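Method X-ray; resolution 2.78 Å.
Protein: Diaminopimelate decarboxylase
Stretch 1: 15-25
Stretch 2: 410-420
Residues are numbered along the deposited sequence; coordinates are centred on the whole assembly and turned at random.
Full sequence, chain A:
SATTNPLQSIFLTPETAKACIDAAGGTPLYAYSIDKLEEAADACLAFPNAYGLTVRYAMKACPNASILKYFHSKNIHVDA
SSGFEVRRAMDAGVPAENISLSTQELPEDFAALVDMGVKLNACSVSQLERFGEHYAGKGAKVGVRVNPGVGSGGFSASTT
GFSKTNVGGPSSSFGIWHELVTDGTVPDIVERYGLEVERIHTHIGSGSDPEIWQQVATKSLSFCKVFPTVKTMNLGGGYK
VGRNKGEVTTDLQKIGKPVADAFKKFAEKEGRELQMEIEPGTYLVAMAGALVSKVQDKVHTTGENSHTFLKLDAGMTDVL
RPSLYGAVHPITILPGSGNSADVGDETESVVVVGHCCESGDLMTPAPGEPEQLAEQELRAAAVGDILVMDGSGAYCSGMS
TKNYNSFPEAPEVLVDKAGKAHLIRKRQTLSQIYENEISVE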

ATOM      1  N   GLU A  15     -11.068  10.719 -27.371  1.00 23.34           N
ATOM      2  CA  GLU A  15     -12.507  10.895 -27.202  1.00 23.34           C
ATOM      3  C   GLU A  15     -13.052   9.969 -26.120  1.00 23.40           C
ATOM      4  O   GLU A  15     -13.874  10.384 -25.294  1.00 23.66           O
ATOM      5  CB  GLU A  15     -13.228  10.650 -28.527  1.00 23.53           C
ATOM      6  CG  GLU A  15     -13.087  11.774 -29.550  1.00 23.92           C
ATOM      7  CD  GLU A  15     -11.768  11.731 -30.310  1.00 24.41           C
ATOM      8  OE1 GLU A  15     -10.953  10.816 -30.050  1.00 24.14           O
ATOM      9  OE2 GLU A  15     -11.551  12.609 -31.176  1.00 24.98           O
ATOM     10  N   THR A  16     -12.607   8.709 -26.112  1.00 21.87           N
ATOM     11  CA  THR A  16     -13.085   7.761 -25.110  1.00 22.29           C
ATOM     12  C   THR A  16     -12.596   8.122 -23.713  1.00 22.80           C
ATOM     13  O   THR A  16     -13.282   7.830 -22.725  1.00 23.28           O
ATOM     14  CB  THR A  16     -12.637   6.341 -25.462  1.00 22.18           C
ATOM     15  OG1 THR A  16     -12.717   6.147 -26.879  1.00 21.80           O
ATOM     16  CG2 THR A  16     -13.528   5.323 -24.774  1.00 22.61           C
ATOM     17  N   ALA A  17     -11.418   8.742 -23.608  1.00 21.10           N
ATOM     18  CA  ALA A  17     -10.899   9.136 -22.301  1.00 21.39           C
ATOM     19  C   ALA A  17     -11.736  10.257 -21.696  1.00 21.74           C
ATOM     20  O   ALA A  17     -12.126  10.191 -20.525  1.00 22.40           O
ATOM     21  CB  ALA A  17      -9.433   9.554 -22.421  1.00 20.86           C
ATOM     22  N   LYS A  18     -12.032  11.309 -22.449  1.00 21.73           N
ATOM     23  CA  LYS A  18     -12.909  12.380 -21.922  1.00 22.06           C
ATOM     24  C   LYS A  18     -14.299  11.832 -21.602  1.00 22.54           C
ATOM     25  O   LYS A  18     -14.896  12.327 -20.662  1.00 23.12           O
ATOM     26  CB  LYS A  18     -13.030  13.563 -22.882  1.00 21.34           C
ATOM     27  CG  LYS A  18     -12.809  14.935 -22.271  1.00 21.65           C
ATOM     28  CD  LYS A  18     -13.516  16.026 -23.035  1.00 21.32           C
ATOM     29  CE  LYS A  18     -14.264  16.989 -22.140  1.00 21.64           C
ATOM     30  NZ  LYS A  18     -14.696  18.201 -22.877  1.00 21.09           N
ATOM     31  N   ALA A  19     -14.784  10.845 -22.351  1.00 21.43           N
ATOM     32  CA  ALA A  19     -16.091  10.280 -22.028  1.00 21.76           C
ATOM     33  C   ALA A  19     -16.087   9.628 -20.650  1.00 22.60           C
ATOM     34  O   ALA A  19     -17.073   9.721 -19.909  1.00 23.08           O
ATOM     35  CB  ALA A  19     -16.508   9.273 -23.102  1.00 21.25           C
ATOM     36  N   CYS A  20     -14.982   8.965 -20.290  1.00 19.95           N
ATOM     37  CA  CYS A  20     -14.871   8.367 -18.963  1.00 20.51           C
ATOM     38  C   CYS A  20     -14.800   9.433 -17.879  1.00 20.92           C
ATOM     39  O   CYS A  20     -15.449   9.308 -16.833  1.00 21.32           O
ATOM     40  CB  CYS A  20     -13.638   7.470 -18.894  1.00 20.21           C
ATOM     41  SG  CYS A  20     -13.630   6.113 -20.061  1.00 19.61           S
ATOM     42  N   ILE A  21     -14.008  10.483 -18.108  1.00 20.59           N
ATOM     43  CA  ILE A  21     -13.843  11.535 -17.107  1.00 20.89           C
ATOM     44  C   ILE A  21     -15.179  12.201 -16.801  1.00 21.28           C
ATOM     45  O   ILE A  21     -15.498  12.478 -15.638  1.00 21.60           O
ATOM     46  CB  ILE A  21     -12.792  12.557 -17.578  1.00 20.42           C
ATOM     47  CG1 ILE A  21     -11.456  11.858 -17.833  1.00 19.87           C
ATOM     48  CG2 ILE A  21     -12.621  13.655 -16.545  1.00 20.66           C
ATOM     49  CD1 ILE A  21     -10.370  12.780 -18.316  1.00 19.38           C
ATOM     50  N   ASP A  22     -15.980  12.465 -17.836  1.00 23.54           N
ATOM     51  CA  ASP A  22     -17.308  13.036 -17.625  1.00 23.68           C
ATOM     52  C   ASP A  22     -18.204  12.099 -16.821  1.00 23.99           C
ATOM     53  O   ASP A  22     -18.981  12.551 -15.973  1.00 24.17           O
ATOM     54  CB  ASP A  22     -17.946  13.377 -18.970  1.00 23.19           C
ATOM     55  CG  ASP A  22     -17.157  14.422 -19.741  1.00 22.94           C
ATOM     56  OD1 ASP A  22     -15.965  14.635 -19.427  1.00 23.02           O
ATOM     57  OD2 ASP A  22     -17.724  15.004 -20.694  1.00 22.55           O
ATOM     58  N   ALA A  23     -18.106  10.789 -17.067  1.00 21.10           N
ATOM     59  CA  ALA A  23     -18.952   9.839 -16.350  1.00 21.08           C
ATOM     60  C   ALA A  23     -18.550   9.714 -14.887  1.00 21.01           C
ATOM     61  O   ALA A  23     -19.391   9.387 -14.042  1.00 20.79           O
ATOM     62  CB  ALA A  23     -18.902   8.471 -17.032  1.00 20.96           C
ATOM     63  N   ALA A  24     -17.283   9.968 -14.566  1.00 20.41           N
ATOM     64  CA  ALA A  24     -16.781   9.843 -13.205  1.00 20.38           C
ATOM     65  C   ALA A  24     -16.679  11.178 -12.479  1.00 20.52           C
ATOM     66  O   ALA A  24     -16.297  11.200 -11.305  1.00 20.36           O
ATOM     67  CB  ALA A  24     -15.413   9.154 -13.211  1.00 20.35           C
ATOM     68  N   GLY A  25     -17.003  12.286 -13.142  1.00 20.06           N
ATOM     69  CA  GLY A  25     -16.959  13.584 -12.499  1.00 20.12           C
ATOM     70  C   GLY A  25     -15.581  14.177 -12.324  1.00 20.31           C
ATOM     71  O   GLY A  25     -15.404  15.056 -11.473  1.00 20.33           O
ATOM     72  N   ALA A 410     -10.564   6.654  -5.701  1.00 18.92           N
ATOM     73  CA  ALA A 410     -10.937   7.023  -7.059  1.00 18.46           C
ATOM     74  C   ALA A 410     -12.144   6.213  -7.533  1.00 18.74           C
ATOM     75  O   ALA A 410     -12.329   5.060  -7.132  1.00 20.49           O
ATOM     76  CB  ALA A 410      -9.763   6.808  -8.013  1.00 18.52           C
ATOM     77  N   PRO A 411     -12.983   6.796  -8.386  1.00 18.95           N
ATOM     78  CA  PRO A 411     -14.121   6.053  -8.939  1.00 19.11           C
ATOM     79  C   PRO A 411     -13.671   5.023  -9.964  1.00 19.12           C
ATOM     80  O   PRO A 411     -12.509   4.961 -10.367  1.00 19.00           O
ATOM     81  CB  PRO A 411     -14.975   7.146  -9.585  1.00 19.25           C
ATOM     82  CG  PRO A 411     -14.008   8.226  -9.913  1.00 19.14           C
ATOM     83  CD  PRO A 411     -12.982   8.204  -8.817  1.00 18.99           C
ATOM     84  N   GLU A 412     -14.627   4.200 -10.391  1.00 20.75           N
ATOM     85  CA  GLU A 412     -14.391   3.174 -11.397  1.00 20.40           C
ATOM     86  C   GLU A 412     -15.410   3.315 -12.518  1.00 20.19           C
ATOM     87  O   GLU A 412     -16.597   3.542 -12.266  1.00 21.29           O
ATOM     88  CB  GLU A 412     -14.469   1.766 -10.795  1.00 20.26           C
ATOM     89  CG  GLU A 412     -13.209   1.335 -10.066  1.00 20.65           C
ATOM     90  CD  GLU A 412     -13.407   0.061  -9.262  1.00 22.12           C
ATOM     91  OE1 GLU A 412     -14.536  -0.167  -8.775  1.00 21.39           O
ATOM     92  OE2 GLU A 412     -12.433  -0.710  -9.111  1.00 21.67           O
ATOM     93  N   VAL A 413     -14.939   3.177 -13.755  1.00 18.95           N
ATOM     94  CA  VAL A 413     -15.769   3.333 -14.942  1.00 20.75           C
ATOM     95  C   VAL A 413     -15.650   2.073 -15.787  1.00 21.68           C
ATOM     96  O   VAL A 413     -14.579   1.460 -15.856  1.00 21.72           O
ATOM     97  CB  VAL A 413     -15.360   4.584 -15.752  1.00 21.24           C
ATOM     98  CG1 VAL A 413     -16.191   4.714 -17.020  1.00 21.68           C
ATOM     99  CG2 VAL A 413     -15.498   5.832 -14.900  1.00 20.84           C
ATOM    100  N   LEU A 414     -16.756   1.680 -16.413  1.00 20.81           N
ATOM    101  CA  LEU A 414     -16.798   0.556 -17.341  1.00 21.25           C
ATOM    102  C   LEU A 414     -17.110   1.077 -18.737  1.00 21.96           C
ATOM    103  O   LEU A 414     -18.071   1.832 -18.920  1.00 22.39           O
ATOM    104  CB  LEU A 414     -17.849  -0.468 -16.906  1.00 22.39           C
ATOM    105  CG  LEU A 414     -17.800  -1.855 -17.549  1.00 22.19           C
ATOM    106  CD1 LEU A 414     -16.533  -2.590 -17.145  1.00 21.98           C
ATOM    107  CD2 LEU A 414     -19.035  -2.662 -17.175  1.00 22.70           C
ATOM    108  N   VAL A 415     -16.303   0.679 -19.717  1.00 22.35           N
ATOM    109  CA  VAL A 415     -16.463   1.109 -21.103  1.00 22.73           C
ATOM    110  C   VAL A 415     -17.004  -0.071 -21.900  1.00 23.41           C
ATOM    111  O   VAL A 415     -16.302  -1.070 -22.106  1.00 23.57           O
ATOM    112  CB  VAL A 415     -15.146   1.627 -21.695  1.00 22.52           C
ATOM    113  CG1 VAL A 415     -15.417   2.438 -22.945  1.00 22.96           C
ATOM    114  CG2 VAL A 415     -14.403   2.468 -20.669  1.00 21.92           C
ATOM    115  N   ASP A 416     -18.248   0.045 -22.363  1.00 26.02           N
ATOM    116  CA  ASP A 416     -18.911  -1.066 -23.030  1.00 25.46           C
ATOM    117  C   ASP A 416     -18.342  -1.272 -24.435  1.00 26.57           C
ATOM    118  O   ASP A 416     -17.519  -0.497 -24.928  1.00 26.72           O
ATOM    119  CB  ASP A 416     -20.427  -0.842 -23.082  1.00 27.20           C
ATOM    120  CG  ASP A 416     -20.822   0.452 -23.789  1.00 27.68           C
ATOM    121  OD1 ASP A 416     -19.985   1.056 -24.494  1.00 26.69           O
ATOM    122  OD2 ASP A 416     -21.993   0.866 -23.640  1.00 28.41           O
ATOM    123  N   LYS A 417     -18.813  -2.337 -25.087  1.00 27.78           N
ATOM    124  CA  LYS A 417     -18.332  -2.698 -26.416  1.00 27.34           C
ATOM    125  C   LYS A 417     -18.582  -1.612 -27.453  1.00 26.47           C
ATOM    126  O   LYS A 417     -18.058  -1.714 -28.567  1.00 28.61           O
ATOM    127  CB  LYS A 417     -19.000  -3.997 -26.872  1.00 27.44           C
ATOM    128  CG  LYS A 417     -18.331  -5.271 -26.387  1.00 30.58           C
ATOM    129  CD  LYS A 417     -18.673  -6.432 -27.310  1.00 30.32           C
ATOM    130  CE  LYS A 417     -17.635  -7.541 -27.252  1.00 34.53           C
ATOM    131  NZ  LYS A 417     -16.265  -7.061 -27.591  1.00 34.32           N
ATOM    132  N   ALA A 418     -19.368  -0.590 -27.124  1.00 27.41           N
ATOM    133  CA  ALA A 418     -19.688   0.482 -28.055  1.00 27.60           C
ATOM    134  C   ALA A 418     -18.935   1.773 -27.764  1.00 29.30           C
ATOM    135  O   ALA A 418     -19.111   2.753 -28.494  1.00 29.64           O
ATOM    136  CB  ALA A 418     -21.197   0.752 -28.047  1.00 27.51           C
ATOM    137  N   GLY A 419     -18.110   1.803 -26.724  1.00 28.62           N
ATOM    138  CA  GLY A 419     -17.361   2.996 -26.395  1.00 26.56           C
ATOM    139  C   GLY A 419     -18.050   3.956 -25.451  1.00 28.64           C
ATOM    140  O   GLY A 419     -17.556   5.076 -25.267  1.00 27.64           O
ATOM    141  N   LYS A 420     -19.172   3.564 -24.854  1.00 28.22           N
ATOM    142  CA  LYS A 420     -19.862   4.390 -23.875  1.00 27.43           C
ATOM    143  C   LYS A 420     -19.368   4.061 -22.470  1.00 27.78           C
ATOM    144  O   LYS A 420     -19.022   2.917 -22.164  1.00 27.17           O
ATOM    145  CB  LYS A 420     -21.375   4.184 -23.957  1.00 26.67           C
ATOM    146  CG  LYS A 420     -21.937   4.179 -25.373  1.00 30.80           C
ATOM    147  CD  LYS A 420     -22.078   5.587 -25.935  1.00 30.36           C
ATOM    148  CE  LYS A 420     -22.699   5.566 -27.330  1.00 31.87           C
ATOM    149  NZ  LYS A 420     -24.042   4.914 -27.338  1.00 32.63           N
TER

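A helix laid across a β-strand illustrates a general principle of protein architecture: when no hydrogen bond joins a helix to a strand, their packing can rest mainly on small apolar groups. In diaminopimelate decarboxylase, a helix that begins earlier in the chain and takes in Glu15 to Ala23 packs, with Ala24 following, on the strand 412–415, although no touching pair is closer than 387 positions in sequence. The two N-to-C directions differ by 135°, so the elements run obliquely in largely opposed senses, and their axes approach to 8.6 Å. The backbone register is regular: Thr16 lies nearest Gly419, Cys20 nearest Val413 and Ala24 nearest Pro411, with CA–CA distances of 6.5, 6.5 and 6.3 Å. Steps of four residues bring successive turns of one helical face to the strand.

No hydrogen bond crosses between the stretches; the helix is held by its own backbone bonds. In the helix, the amides reach back four residues in the usual way, as in Cys20 N to Thr16 O at 3.2 Å and Ala24 N to Cys20 O at 3.0 Å. Toward the C-terminal end the pattern loosens: Ala24 N also makes a weak bond to Ile21 O at 3.3 Å, and Gly25 leaves helical geometry with a positive phi, a conformation that favours glycine.

The contact itself is largely apolar, burying 311 Å² summed over both sides. Alternation along the strand selects its partners: Val413 and Val415 direct their CA-to-CB bonds toward the helix, whereas those of Glu412 and Leu414 point away. Val413 is the most extensively covered residue. Its CG2 lies 3.7 Å from Ala24 CB, its CG1 lies 4.2 Å from Cys20 CB, and Val413 CG2 also lies 4.0 Å from Cys20 O, so the branched side chain touches two successive turns. Ala24 CB also meets Pro411 CG at 3.7 Å, its small methyl fitting against both the proline ring and the valine. Farther along, Cys20 SG packs 3.8 Å from Val415 CG2, the polarizable sulfur serving here as an apolar surface. Val415 CG1 is in turn 3.9 Å from Thr16 CG2. Threonine thus offers its methyl to the strand, while its hydroxyl OG1 is hydrogen-bonded to a residue flanking one of the stretches.

Beyond the strand, polar bonds organize the chain reversal. A type I turn runs from Asp416 to Gly419, closed by Gly419 N to Asp416 O at 3.0 Å, and Asp416 N bonds to Lys420 O, also at 3.0 Å. The carboxylate of Asp416 reinforces the loop, because Asp416 OD1 accepts hydrogen bonds from Ala418 N at 3.2 Å and Lys420 N at 2.7 Å. Gly419 has a phi of 90°, and a CB there would be jammed against the preceding carbonyl oxygen; glycine accommodates this bend. The turn also meets the helix, with Gly419 O 4.1 Å from Thr16 CG2, a van der Waals contact rather than a hydrogen bond, since a methyl carbon has no polar hydrogen to donate.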